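Local coordinates for tail fiber protein (PDB 5W5P) that probably recognises and degrades the capsular polysaccharide of Acinetobacter baumannii, acting as a trimeric tailspike of the phage particle, at residues A[107-112]-A[141-146]; A[336-341]-A[350-355]; A[340-345]-A[378-383]; A[554-559]-A[590-595]; A[570-575]-A[579-584]. All blocks are in the same frame, centred on the assembly; numbering follows the deposited sequence.

Interaction 1 (A[107-112]-A[141-146])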
# COMPACT_ATOMS: atom_id res chain seq x y z
N ASP A 107 13.61 -34.14 3.18
CA ASP A 107 12.34 -34.65 3.68
C ASP A 107 12.57 -35.24 5.07
O ASP A 107 13.44 -36.12 5.21
CB ASP A 107 11.80 -35.72 2.72
CG ASP A 107 10.48 -36.35 3.15
OD1 ASP A 107 9.95 -36.05 4.23
OD2 ASP A 107 9.93 -37.14 2.38
N PRO A 108 11.92 -34.75 6.14
CA PRO A 108 12.13 -35.39 7.45
C PRO A 108 11.78 -36.86 7.45
O PRO A 108 12.25 -37.59 8.33
CB PRO A 108 11.23 -34.60 8.40
CG PRO A 108 11.05 -33.30 7.75
CD PRO A 108 11.06 -33.56 6.26
N CYS A 109 10.97 -37.32 6.49
CA CYS A 109 10.60 -38.73 6.45
C CYS A 109 11.79 -39.62 6.12
O CYS A 109 11.77 -40.80 6.47
CB CYS A 109 9.49 -38.97 5.43
SG CYS A 109 7.83 -38.57 6.03
N TRP A 110 12.82 -39.07 5.46
CA TRP A 110 14.04 -39.83 5.23
C TRP A 110 14.62 -40.36 6.54
O TRP A 110 15.16 -41.47 6.58
CB TRP A 110 15.07 -38.96 4.51
CG TRP A 110 14.63 -38.50 3.17
CD1 TRP A 110 13.59 -39.00 2.43
CD2 TRP A 110 15.23 -37.47 2.38
NE1 TRP A 110 13.50 -38.33 1.23
CE2 TRP A 110 14.50 -37.39 1.18
CE3 TRP A 110 16.31 -36.61 2.58
CZ2 TRP A 110 14.81 -36.47 0.18
CZ3 TRP A 110 16.62 -35.70 1.58
CH2 TRP A 110 15.87 -35.64 0.40
N PHE A 111 14.50 -39.58 7.61
CA PHE A 111 15.08 -39.92 8.91
C PHE A 111 14.09 -40.55 9.86
O PHE A 111 14.45 -40.84 11.01
CB PHE A 111 15.68 -38.67 9.56
CG PHE A 111 16.73 -37.99 8.72
CD1 PHE A 111 16.38 -36.98 7.84
CD2 PHE A 111 18.05 -38.37 8.81
CE1 PHE A 111 17.34 -36.36 7.07
CE2 PHE A 111 19.02 -37.76 8.04
CZ PHE A 111 18.66 -36.75 7.17
N GLY A 112 12.85 -40.77 9.44
CA GLY A 112 11.87 -41.45 10.25
C GLY A 112 10.84 -40.59 10.93
O GLY A 112 10.24 -41.04 11.91
N ALA A 141 -0.48 -33.64 1.52
CA ALA A 141 -1.53 -33.58 2.53
C ALA A 141 -1.79 -34.92 3.20
O ALA A 141 -2.45 -34.95 4.25
CB ALA A 141 -2.83 -33.06 1.92
N ASP A 142 -1.29 -36.02 2.65
CA ASP A 142 -1.46 -37.31 3.30
C ASP A 142 -0.63 -37.45 4.57
O ASP A 142 -0.84 -38.39 5.33
CB ASP A 142 -1.12 -38.44 2.32
CG ASP A 142 -2.35 -39.02 1.66
OD1 ASP A 142 -3.16 -39.66 2.36
OD2 ASP A 142 -2.52 -38.82 0.43
N ARG A 143 0.30 -36.53 4.81
CA ARG A 143 1.14 -36.57 5.99
C ARG A 143 0.67 -35.56 7.03
O ARG A 143 0.21 -34.47 6.68
CB ARG A 143 2.60 -36.29 5.64
CG ARG A 143 3.14 -37.15 4.51
CD ARG A 143 4.34 -36.48 3.87
NE ARG A 143 5.28 -37.44 3.31
CZ ARG A 143 6.57 -37.20 3.14
NH1 ARG A 143 7.09 -36.03 3.49
NH2 ARG A 143 7.35 -38.14 2.61
N SER A 144 0.76 -35.95 8.30
CA SER A 144 0.48 -35.07 9.44
C SER A 144 1.57 -35.32 10.47
O SER A 144 1.65 -36.42 11.02
CB SER A 144 -0.90 -35.34 10.03
OG SER A 144 -1.94 -34.81 9.22
N PHE A 145 2.40 -34.32 10.73
CA PHE A 145 3.50 -34.45 11.67
C PHE A 145 3.16 -33.79 13.00
O PHE A 145 2.25 -32.96 13.10
CB PHE A 145 4.78 -33.85 11.09
CG PHE A 145 5.20 -34.44 9.77
CD1 PHE A 145 6.06 -35.52 9.73
CD2 PHE A 145 4.72 -33.92 8.58
CE1 PHE A 145 6.45 -36.08 8.52
CE2 PHE A 145 5.10 -34.47 7.37
CZ PHE A 145 5.96 -35.55 7.33
N LYS A 146 3.90 -34.17 14.04
CA LYS A 146 3.76 -33.56 15.36
C LYS A 146 5.13 -33.14 15.84
O LYS A 146 6.03 -33.97 15.97
CB LYS A 146 3.11 -34.52 16.36
CG LYS A 146 3.16 -34.02 17.79
CD LYS A 146 2.04 -34.60 18.62
CE LYS A 146 2.41 -35.98 19.12
NZ LYS A 146 1.27 -36.63 19.85
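The guanidinium of Arg143 has the sulfur of Cys109 on one face, SG standing 3.4 Å from CZ and over the centre of the group, while the carboxylate of Asp107 meets it at the edge. The same sulfur lies in the plane of the Phe145 ring, at its rim, 4.9 Å from the ring centroid, so one small polarisable atom fits between a flat cation and an aromatic edge. Arg143 grips Asp107 end-on. Its NH2 reaches OD2 of Asp107 at 2.8 Å, within the guanidinium plane and on the syn lone pair. The NH1 bond to Asp107 OD1 is longer, 3.0 Å, and tilted from the guanidinium plane, in keeping with the 40° between the planes. That OD1 also accepts the backbone N of Cys109 at 2.8 Å from the opposite face of the carboxylate, which makes an Asx turn leading into 3-10 segment 108-110. The turn holds the carboxylate against the 3-10 segment, and the salt bridge joins this loop to strand 144-147, whose parallel pairing with 172-175 belongs to the early beta-helix coils. With CG of Asp107 anti to the backbone N (chi1 179°), the acid extends to meet the long arginine. The charges are buried, so the extra bonds of Arg143 matter: NH1 also donates to Phe138 O and NH2 to Gln68 OE1. Asn103 of the second subunit packs on both Asp107 and Arg143.

Interaction 2 (A[336-341]-A[350-355])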
# COMPACT_ATOMS: atom_id res chain seq x y z
N ASN A 336 -7.88 -2.39 5.38
CA ASN A 336 -8.31 -3.60 6.07
C ASN A 336 -9.82 -3.79 5.95
O ASN A 336 -10.58 -2.85 5.70
CB ASN A 336 -7.89 -3.57 7.53
CG ASN A 336 -6.40 -3.76 7.71
OD1 ASN A 336 -5.85 -4.79 7.31
ND2 ASN A 336 -5.74 -2.77 8.30
N TYR A 337 -10.24 -5.04 6.13
CA TYR A 337 -11.64 -5.43 6.05
C TYR A 337 -12.02 -6.03 7.40
O TYR A 337 -11.61 -7.15 7.73
CB TYR A 337 -11.86 -6.43 4.91
CG TYR A 337 -13.27 -6.97 4.72
CD1 TYR A 337 -13.77 -7.96 5.56
CD2 TYR A 337 -14.07 -6.52 3.68
CE1 TYR A 337 -15.04 -8.46 5.39
CE2 TYR A 337 -15.35 -7.02 3.50
CZ TYR A 337 -15.83 -7.99 4.36
OH TYR A 337 -17.10 -8.50 4.18
N PHE A 338 -12.78 -5.27 8.19
CA PHE A 338 -13.31 -5.72 9.46
C PHE A 338 -14.81 -5.94 9.35
O PHE A 338 -15.52 -5.09 8.79
CB PHE A 338 -13.01 -4.72 10.57
CG PHE A 338 -11.55 -4.41 10.75
CD1 PHE A 338 -10.73 -5.28 11.46
CD2 PHE A 338 -11.00 -3.25 10.22
CE1 PHE A 338 -9.39 -4.99 11.63
CE2 PHE A 338 -9.66 -2.96 10.39
CZ PHE A 338 -8.85 -3.83 11.09
N GLU A 339 -15.29 -7.06 9.88
CA GLU A 339 -16.71 -7.41 9.78
C GLU A 339 -17.12 -8.24 10.98
O GLU A 339 -16.61 -9.35 11.17
CB GLU A 339 -17.00 -8.16 8.48
CG GLU A 339 -18.46 -8.51 8.29
CD GLU A 339 -19.36 -7.29 8.30
OE1 GLU A 339 -18.99 -6.27 7.68
OE2 GLU A 339 -20.44 -7.34 8.93
N GLY A 340 -18.04 -7.71 11.79
CA GLY A 340 -18.69 -8.45 12.86
C GLY A 340 -17.76 -9.13 13.85
O GLY A 340 -17.84 -10.34 14.04
N ASN A 341 -16.89 -8.36 14.49
CA ASN A 341 -15.90 -8.89 15.43
C ASN A 341 -16.39 -8.67 16.86
O ASN A 341 -16.60 -7.53 17.27
CB ASN A 341 -14.55 -8.22 15.20
CG ASN A 341 -14.01 -8.46 13.80
OD1 ASN A 341 -13.61 -9.57 13.46
ND2 ASN A 341 -14.02 -7.42 12.97
N LYS A 350 -13.11 -3.10 24.04
CA LYS A 350 -14.12 -2.37 23.27
C LYS A 350 -13.47 -1.54 22.16
O LYS A 350 -13.74 -0.35 21.99
CB LYS A 350 -14.99 -1.50 24.18
CG LYS A 350 -15.84 -2.31 25.13
CD LYS A 350 -16.70 -1.41 25.99
CE LYS A 350 -17.58 -2.22 26.93
NZ LYS A 350 -18.43 -3.19 26.20
N CYS A 351 -12.61 -2.20 21.38
CA CYS A 351 -11.97 -1.56 20.25
C CYS A 351 -11.40 -2.65 19.34
O CYS A 351 -11.12 -3.77 19.78
CB CYS A 351 -10.87 -0.59 20.69
SG CYS A 351 -9.39 -1.36 21.40
N LEU A 352 -11.25 -2.30 18.06
CA LEU A 352 -10.57 -3.19 17.12
C LEU A 352 -9.06 -3.01 17.16
O LEU A 352 -8.32 -3.98 16.96
CB LEU A 352 -11.08 -2.92 15.70
CG LEU A 352 -12.31 -3.74 15.30
CD1 LEU A 352 -12.86 -3.24 13.98
CD2 LEU A 352 -11.95 -5.22 15.22
N ILE A 353 -8.60 -1.79 17.42
CA ILE A 353 -7.18 -1.49 17.49
C ILE A 353 -6.94 -0.60 18.70
O ILE A 353 -7.67 0.37 18.93
CB ILE A 353 -6.66 -0.81 16.21
CG1 ILE A 353 -6.74 -1.77 15.03
CG2 ILE A 353 -5.24 -0.30 16.40
CD1 ILE A 353 -6.52 -1.11 13.69
N GLU A 354 -5.92 -0.93 19.49
CA GLU A 354 -5.46 -0.09 20.57
C GLU A 354 -4.07 0.41 20.22
O GLU A 354 -3.21 -0.37 19.81
CB GLU A 354 -5.44 -0.86 21.89
CG GLU A 354 -4.67 -0.16 23.00
CD GLU A 354 -4.59 -0.98 24.27
OE1 GLU A 354 -5.66 -1.39 24.78
OE2 GLU A 354 -3.47 -1.21 24.76
N LEU A 355 -3.86 1.72 20.36
CA LEU A 355 -2.56 2.35 20.17
C LEU A 355 -2.14 3.02 21.47
O LEU A 355 -2.92 3.14 22.42
CB LEU A 355 -2.59 3.38 19.03
CG LEU A 355 -3.11 2.90 17.67
CD1 LEU A 355 -3.14 4.05 16.66
CD2 LEU A 355 -2.28 1.72 17.14
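Phe338 turns CG beside its backbone N, anti to the carbonyl carbon (chi1 -57°), and this carries its ring off strand 331-339 toward Leu352. Leu352 sends its two methyl groups back the other way, so the two side chains overlap, each running toward the other's backbone. The CD1 methyl of Leu352 rests against the root of the ring, 3.7 Å from Phe338 CG and as near to CB, in an oblique approach. At the far end of the ring, Phe338 CZ comes within 4.4 Å of Ile353 CD1, a looser touch that brings a second branched chain against the aromatic group. Both strands belong to the right-handed parallel beta-helix that tailspikes are known for: 331-339 pairs with 365-375, whereas 353-354 lies in another parallel sheet, so the apolar side chains meet in the interior between two walls of the coil. Large hydrophobic residues suit this place because they fill the interior between the walls without leaving polar groups in need of partners. Phe338 also meets the ring of Phe374, on the next coil, with planes only about 10° apart, and Phe322 edge-to-face. The remaining branch of Leu352, CD2, lies 3.8 Å from Asn341 ND2, the two side chains crossing at about a right angle. Both ends of the Asn341 amide are satisfied: OD1 accepts from Ser319 N and ND2 donates to Trp316 O, backbone atoms of the preceding coil, which lets a buried amide lie beside a leucine methyl.

Interaction 3 (A[340-345]-A[378-383])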
# COMPACT_ATOMS: atom_id res chain seq x y z
N GLY A 340 -18.04 -7.71 11.79
CA GLY A 340 -18.69 -8.45 12.86
C GLY A 340 -17.76 -9.13 13.85
O GLY A 340 -17.84 -10.34 14.04
N ASN A 341 -16.89 -8.36 14.49
CA ASN A 341 -15.90 -8.89 15.43
C ASN A 341 -16.39 -8.67 16.86
O ASN A 341 -16.60 -7.53 17.27
CB ASN A 341 -14.55 -8.22 15.20
CG ASN A 341 -14.01 -8.46 13.80
OD1 ASN A 341 -13.61 -9.57 13.46
ND2 ASN A 341 -14.02 -7.42 12.97
N ASN A 342 -16.56 -9.77 17.60
CA ASN A 342 -17.07 -9.70 18.97
C ASN A 342 -16.61 -10.88 19.82
O ASN A 342 -17.44 -11.60 20.39
CB ASN A 342 -18.59 -9.62 18.98
CG ASN A 342 -19.17 -9.33 20.37
OD1 ASN A 342 -18.51 -8.70 21.20
ND2 ASN A 342 -20.39 -9.80 20.62
N THR A 343 -15.30 -11.10 19.92
CA THR A 343 -14.77 -12.17 20.75
C THR A 343 -13.36 -11.78 21.18
O THR A 343 -12.92 -10.65 20.95
CB THR A 343 -14.80 -13.52 20.02
OG1 THR A 343 -14.20 -14.53 20.84
CG2 THR A 343 -14.06 -13.43 18.69
N GLY A 344 -12.65 -12.71 21.83
CA GLY A 344 -11.33 -12.39 22.35
C GLY A 344 -11.40 -11.32 23.42
O GLY A 344 -12.27 -11.34 24.30
N ASP A 345 -10.48 -10.36 23.35
CA ASP A 345 -10.45 -9.24 24.28
C ASP A 345 -11.31 -8.07 23.82
O ASP A 345 -11.45 -7.09 24.56
CB ASP A 345 -9.01 -8.75 24.49
CG ASP A 345 -8.11 -9.82 25.10
OD1 ASP A 345 -8.63 -10.72 25.79
OD2 ASP A 345 -6.88 -9.75 24.90
N ALA A 378 -23.56 -5.76 15.88
CA ALA A 378 -24.63 -4.90 16.38
C ALA A 378 -24.35 -4.38 17.78
O ALA A 378 -24.86 -3.32 18.15
CB ALA A 378 -25.96 -5.66 16.37
N ALA A 379 -23.52 -5.09 18.56
CA ALA A 379 -23.27 -4.73 19.95
C ALA A 379 -22.50 -3.42 20.10
O ALA A 379 -22.57 -2.80 21.17
CB ALA A 379 -22.50 -5.85 20.64
N TYR A 380 -21.78 -2.98 19.07
CA TYR A 380 -20.90 -1.83 19.20
C TYR A 380 -21.34 -0.64 18.36
O TYR A 380 -20.63 0.37 18.30
CB TYR A 380 -19.46 -2.23 18.86
CG TYR A 380 -19.02 -3.36 19.75
CD1 TYR A 380 -18.77 -3.13 21.10
CD2 TYR A 380 -18.89 -4.65 19.26
CE1 TYR A 380 -18.39 -4.15 21.93
CE2 TYR A 380 -18.50 -5.68 20.09
CZ TYR A 380 -18.26 -5.43 21.43
OH TYR A 380 -17.87 -6.45 22.26
N LYS A 381 -22.51 -0.73 17.73
CA LYS A 381 -23.05 0.43 17.03
C LYS A 381 -23.50 1.52 18.00
O LYS A 381 -23.33 2.71 17.71
CB LYS A 381 -24.21 0.01 16.13
CG LYS A 381 -23.77 -0.85 14.95
CD LYS A 381 -24.95 -1.35 14.16
CE LYS A 381 -24.51 -2.23 13.00
NZ LYS A 381 -25.68 -2.78 12.28
N ALA A 382 -24.05 1.14 19.16
CA ALA A 382 -24.59 2.08 20.14
C ALA A 382 -23.83 2.07 21.47
O ALA A 382 -24.30 2.68 22.44
CB ALA A 382 -26.07 1.80 20.39
N ASP A 383 -22.69 1.40 21.53
CA ASP A 383 -21.88 1.34 22.75
C ASP A 383 -21.04 2.61 22.85
O ASP A 383 -20.05 2.77 22.12
CB ASP A 383 -20.99 0.10 22.71
CG ASP A 383 -20.30 -0.19 24.04
OD1 ASP A 383 -20.16 0.74 24.86
OD2 ASP A 383 -19.89 -1.35 24.24
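Tyr380 and Asn342 carry this contact, each burying nearly 50 Å² against the other segment, and Asn341 adds a smaller share. The phenol hydroxyl of Tyr380 donates to the amide oxygen of Asn342, OH to OD1, at a short 2.6 Å. The donor stands 31° out of the carbonyl plane. The two side chains cross at about a right angle, with the amide plane turned 81° from the ring, and OD1 lies near the ring plane, at its edge. This edge-on position also brings OD1 to 3.2 Å from CE2 of Tyr380, alongside the hydroxyl. The torsion of Asn342 explains the reach: CG lies anti to the backbone N (chi1 -171°), which swings the amide out toward the tyrosine. Asparagine suits a place of this kind, since a short side chain offers an acceptor to the phenol while its backbone follows the irregular path of the loop. The part of Asn341 in the contact is its backbone: its carbonyl O comes 3.9 Å from Tyr380 CE2, obliquely to the ring. On the tyrosine's own segment, the methyl of Ala379 lies over one face of the ring, offset toward the rim. The aromatic body of Tyr380 is buried although the loop as a whole is largely at the surface. The ring packs on Leu346 and Pro347 of helix 346-349 and meets the ring of Tyr386. The two loops follow strands 331-339 and 365-375, paired in parallel on adjacent coils of the beta-helix, so the contact links successive coils at their turns, over the short helix that lies between the loops in sequence.

Interaction 4 (A[554-559]-A[590-595])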
# COMPACT_ATOMS: atom_id res chain seq x y z
N THR A 554 19.85 52.03 5.92
CA THR A 554 20.53 52.73 7.01
C THR A 554 21.67 53.61 6.52
O THR A 554 22.18 54.42 7.31
CB THR A 554 21.07 51.71 8.01
OG1 THR A 554 22.12 50.96 7.40
CG2 THR A 554 19.97 50.77 8.45
N VAL A 555 22.09 53.48 5.26
CA VAL A 555 23.17 54.32 4.75
C VAL A 555 22.62 55.65 4.25
O VAL A 555 23.14 56.72 4.57
CB VAL A 555 23.94 53.57 3.64
CG1 VAL A 555 24.75 54.55 2.80
CG2 VAL A 555 24.84 52.50 4.25
N ASN A 556 21.55 55.60 3.46
CA ASN A 556 20.93 56.80 2.90
C ASN A 556 19.74 57.28 3.70
O ASN A 556 19.14 58.31 3.34
CB ASN A 556 20.52 56.54 1.44
CG ASN A 556 21.69 56.13 0.56
OD1 ASN A 556 21.68 55.06 -0.05
ND2 ASN A 556 22.70 56.98 0.50
N ASN A 557 19.37 56.58 4.78
CA ASN A 557 18.29 56.96 5.68
C ASN A 557 16.95 57.05 4.93
O ASN A 557 16.34 58.11 4.81
CB ASN A 557 18.61 58.28 6.40
CG ASN A 557 19.86 58.19 7.25
OD1 ASN A 557 19.92 57.44 8.22
ND2 ASN A 557 20.89 58.95 6.88
N VAL A 558 16.52 55.90 4.44
CA VAL A 558 15.26 55.77 3.72
C VAL A 558 14.35 54.85 4.53
O VAL A 558 14.78 53.79 4.99
CB VAL A 558 15.48 55.22 2.30
CG1 VAL A 558 14.16 55.07 1.57
CG2 VAL A 558 16.41 56.14 1.52
N SER A 559 13.09 55.27 4.70
CA SER A 559 12.11 54.49 5.45
C SER A 559 10.90 54.18 4.57
O SER A 559 10.67 54.82 3.54
CB SER A 559 11.66 55.24 6.71
OG SER A 559 12.60 55.09 7.76
N GLY A 590 11.53 61.42 -3.77
CA GLY A 590 12.54 62.25 -3.12
C GLY A 590 13.61 61.48 -2.39
O GLY A 590 14.10 61.95 -1.35
N SER A 591 13.99 60.31 -2.90
CA SER A 591 15.01 59.48 -2.29
C SER A 591 15.95 58.99 -3.37
O SER A 591 15.78 59.29 -4.56
CB SER A 591 14.39 58.32 -1.52
OG SER A 591 14.11 57.23 -2.38
N LEU A 592 16.95 58.22 -2.95
CA LEU A 592 17.92 57.65 -3.89
C LEU A 592 17.25 56.74 -4.92
O LEU A 592 17.67 56.71 -6.08
CB LEU A 592 18.99 56.89 -3.12
CG LEU A 592 20.16 56.27 -3.88
CD1 LEU A 592 21.47 56.61 -3.19
CD2 LEU A 592 20.00 54.77 -4.01
N TYR A 593 16.21 56.01 -4.52
CA TYR A 593 15.61 55.00 -5.38
C TYR A 593 14.55 55.56 -6.32
O TYR A 593 14.06 54.83 -7.19
CB TYR A 593 14.99 53.89 -4.52
CG TYR A 593 15.97 53.32 -3.52
CD1 TYR A 593 16.96 52.44 -3.92
CD2 TYR A 593 15.90 53.67 -2.18
CE1 TYR A 593 17.86 51.92 -3.02
CE2 TYR A 593 16.80 53.15 -1.26
CZ TYR A 593 17.78 52.27 -1.69
OH TYR A 593 18.67 51.75 -0.79
N GLY A 594 14.19 56.83 -6.19
CA GLY A 594 13.19 57.41 -7.06
C GLY A 594 11.79 57.27 -6.48
O GLY A 594 11.58 57.07 -5.28
N ALA A 595 10.82 57.37 -7.38
CA ALA A 595 9.41 57.37 -7.00
C ALA A 595 8.80 55.98 -7.15
O ALA A 595 9.32 55.12 -7.86
CB ALA A 595 8.62 58.38 -7.85
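Val558 and Tyr593 meet at a slant, CG2 of the valine lying 4.1 Å from CE2 of the ring, neither squarely over a face nor at an edge. With CG1 of Val558 anti to the backbone N (chi1 179°), CG2 is left beside that N and faces the tyrosine. The same methyl lies 4.3 Å from Ser591 CB, so this beta-branched residue fills the buried middle of the contact with a compact apolar group. Further out, Leu592 reaches across to Asn556 with CD1, while its CD2 covers one face of the Tyr593 ring, 3.7 Å above the plane and offset toward the rim. The segment 590-595 folds as a type I beta turn from Ser591 to Gly594, and Ser591 OG accepts the backbone N of Tyr593 at 3.2 Å, an ST turn inside it. Asp553 stands across from Asn557 and Val558 together, a G1 beta bulge whose first residue, Asn557, takes positive phi, in the hairpin of strands 551-553 and 558-559. Gly594, last residue of the turn, has phi 90° and psi -159°, where a CB would strike the carbonyl O of Tyr593. The hydroxyl of Tyr593 makes a weak hydrogen bond to Asp553 OD2, and the Tyr593 ring packs on Ile527 of the second subunit.

Interaction 5 (A[570-575]-A[579-584])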
# COMPACT_ATOMS: atom_id res chain seq x y z
N THR A 570 -13.43 51.53 -3.93
CA THR A 570 -14.40 51.59 -5.01
C THR A 570 -14.12 50.45 -5.98
O THR A 570 -12.97 50.03 -6.14
CB THR A 570 -14.34 52.94 -5.75
OG1 THR A 570 -12.97 53.26 -6.03
CG2 THR A 570 -14.95 54.04 -4.90
N ILE A 571 -15.17 49.93 -6.60
CA ILE A 571 -15.02 48.88 -7.60
C ILE A 571 -15.69 49.32 -8.89
O ILE A 571 -16.63 50.13 -8.89
CB ILE A 571 -15.57 47.51 -7.15
CG1 ILE A 571 -17.08 47.57 -6.90
CG2 ILE A 571 -14.83 47.01 -5.91
CD1 ILE A 571 -17.66 46.23 -6.47
N GLU A 572 -15.20 48.79 -10.01
CA GLU A 572 -15.71 49.10 -11.34
C GLU A 572 -15.75 47.82 -12.16
O GLU A 572 -14.77 47.07 -12.18
CB GLU A 572 -14.84 50.16 -12.03
CG GLU A 572 -15.13 50.31 -13.51
CD GLU A 572 -14.11 51.18 -14.23
OE1 GLU A 572 -13.01 51.40 -13.68
OE2 GLU A 572 -14.41 51.64 -15.35
N ARG A 573 -16.87 47.58 -12.84
CA ARG A 573 -17.03 46.40 -13.68
C ARG A 573 -16.51 46.71 -15.08
O ARG A 573 -16.96 47.67 -15.72
CB ARG A 573 -18.49 45.95 -13.73
CG ARG A 573 -18.74 44.86 -14.77
CD ARG A 573 -20.21 44.47 -14.85
NE ARG A 573 -20.48 43.22 -14.14
CZ ARG A 573 -20.60 42.03 -14.73
NH1 ARG A 573 -20.49 41.91 -16.04
NH2 ARG A 573 -20.84 40.96 -13.99
N VAL A 574 -15.56 45.90 -15.55
CA VAL A 574 -15.01 46.00 -16.89
C VAL A 574 -15.17 44.64 -17.55
O VAL A 574 -14.51 43.67 -17.15
CB VAL A 574 -13.54 46.45 -16.89
CG1 VAL A 574 -12.99 46.48 -18.31
CG2 VAL A 574 -13.40 47.80 -16.23
N GLY A 575 -16.05 44.56 -18.55
CA GLY A 575 -16.41 43.29 -19.14
C GLY A 575 -17.04 42.39 -18.10
O GLY A 575 -18.14 42.67 -17.61
N LEU A 579 -12.54 45.76 -11.04
CA LEU A 579 -11.33 46.43 -10.58
C LEU A 579 -11.58 47.01 -9.20
O LEU A 579 -12.46 47.86 -9.03
CB LEU A 579 -10.91 47.53 -11.56
CG LEU A 579 -10.97 47.26 -13.06
CD1 LEU A 579 -10.53 48.49 -13.83
CD2 LEU A 579 -10.12 46.06 -13.44
N LEU A 580 -10.82 46.55 -8.21
CA LEU A 580 -10.89 47.10 -6.86
C LEU A 580 -9.87 48.22 -6.73
O LEU A 580 -8.71 48.08 -7.15
CB LEU A 580 -10.64 46.01 -5.82
CG LEU A 580 -11.71 44.93 -5.72
CD1 LEU A 580 -11.37 43.75 -6.62
CD2 LEU A 580 -11.89 44.47 -4.28
N LYS A 581 -10.30 49.36 -6.18
CA LYS A 581 -9.48 50.55 -6.13
C LYS A 581 -9.55 51.20 -4.76
O LYS A 581 -10.58 51.16 -4.08
CB LYS A 581 -9.91 51.58 -7.19
CG LYS A 581 -10.32 50.99 -8.52
CD LYS A 581 -10.92 52.07 -9.41
CE LYS A 581 -11.24 51.54 -10.79
NZ LYS A 581 -11.65 52.66 -11.68
N LEU A 582 -8.44 51.83 -4.36
CA LEU A 582 -8.35 52.57 -3.11
C LEU A 582 -7.98 54.02 -3.40
O LEU A 582 -7.22 54.32 -4.32
CB LEU A 582 -7.32 51.94 -2.16
CG LEU A 582 -7.65 50.54 -1.65
CD1 LEU A 582 -6.49 49.96 -0.87
CD2 LEU A 582 -8.92 50.57 -0.81
N SER A 583 -8.52 54.92 -2.58
CA SER A 583 -8.31 56.35 -2.74
C SER A 583 -7.24 56.85 -1.77
O SER A 583 -6.65 56.08 -0.99
CB SER A 583 -9.62 57.11 -2.54
OG SER A 583 -10.20 56.81 -1.28
N GLY A 584 -6.97 58.15 -1.83
CA GLY A 584 -5.99 58.77 -0.96
C GLY A 584 -4.56 58.36 -1.22
O GLY A 584 -3.74 58.36 -0.29
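Glu572 and Lys581 join their charged ends over the strand pair, NZ donating to OE1 at 2.7 Å in a salt bridge. The lysine nitrogen meets OE1 on the anti side of the carboxylate, 30° out of its plane. Both chains run out straight from CG, as suits long residues at diagonal positions on one face of a sheet. Between the two backbones, four N-H...O bonds form two hydrogen-bonded pairs. Thr570 N gives to Lys581 O at 2.9 Å, and the return bond from Lys581 N to Thr570 O measures 2.8 Å. Glu572 N gives to Leu579 O at 3.1 Å, answered by Leu579 N to Glu572 O at 2.8 Å, the straighter of the two (169° against 143° at the hydrogen). Between them Ile571 and Leu580 form the non-hydrogen-bonded pair. Here Leu579 O takes a further CA-H contact from Ile571, at 3.1 Å from CA, and Leu580 turns its backbone bonds to Val473 and Ala474 of strand 470-477. The CG2 methyl of Ile571 lies 3.8 Å from Leu580 CG, the two side chains side by side on the face opposite the salt bridge, where Leu580 packs on Met496. Beta-branched threonine, isoleucine and valine favour such extended backbone. These are the marks of an antiparallel beta hairpin, strands 569-574 and 577-582, attached through 577-582 to strand 470-477 in the C-terminal beta domain.

Overall arrangement
The five contacts are spread along an elongated spike. Interaction 1 lies toward one end, where the Asp107 side chain is about 10 Å from a bound zinc ion, and its centre is 38 Å from that of interaction 2, further along the beta-helix. Interactions 2 and 3 are neighbours, with centres 9 Å apart: they share Gly340 and Asn341, and Lys350 of one forms a salt bridge with Asp383 of the other. Interactions 4 and 5 belong to the C-terminal part, 31 Å apart between centres, with 5 nested in the loop that 4 closes. Interactions 1 and 4 are separated by 94 Å between centres, yet both, like interaction 2, touch the second subunit.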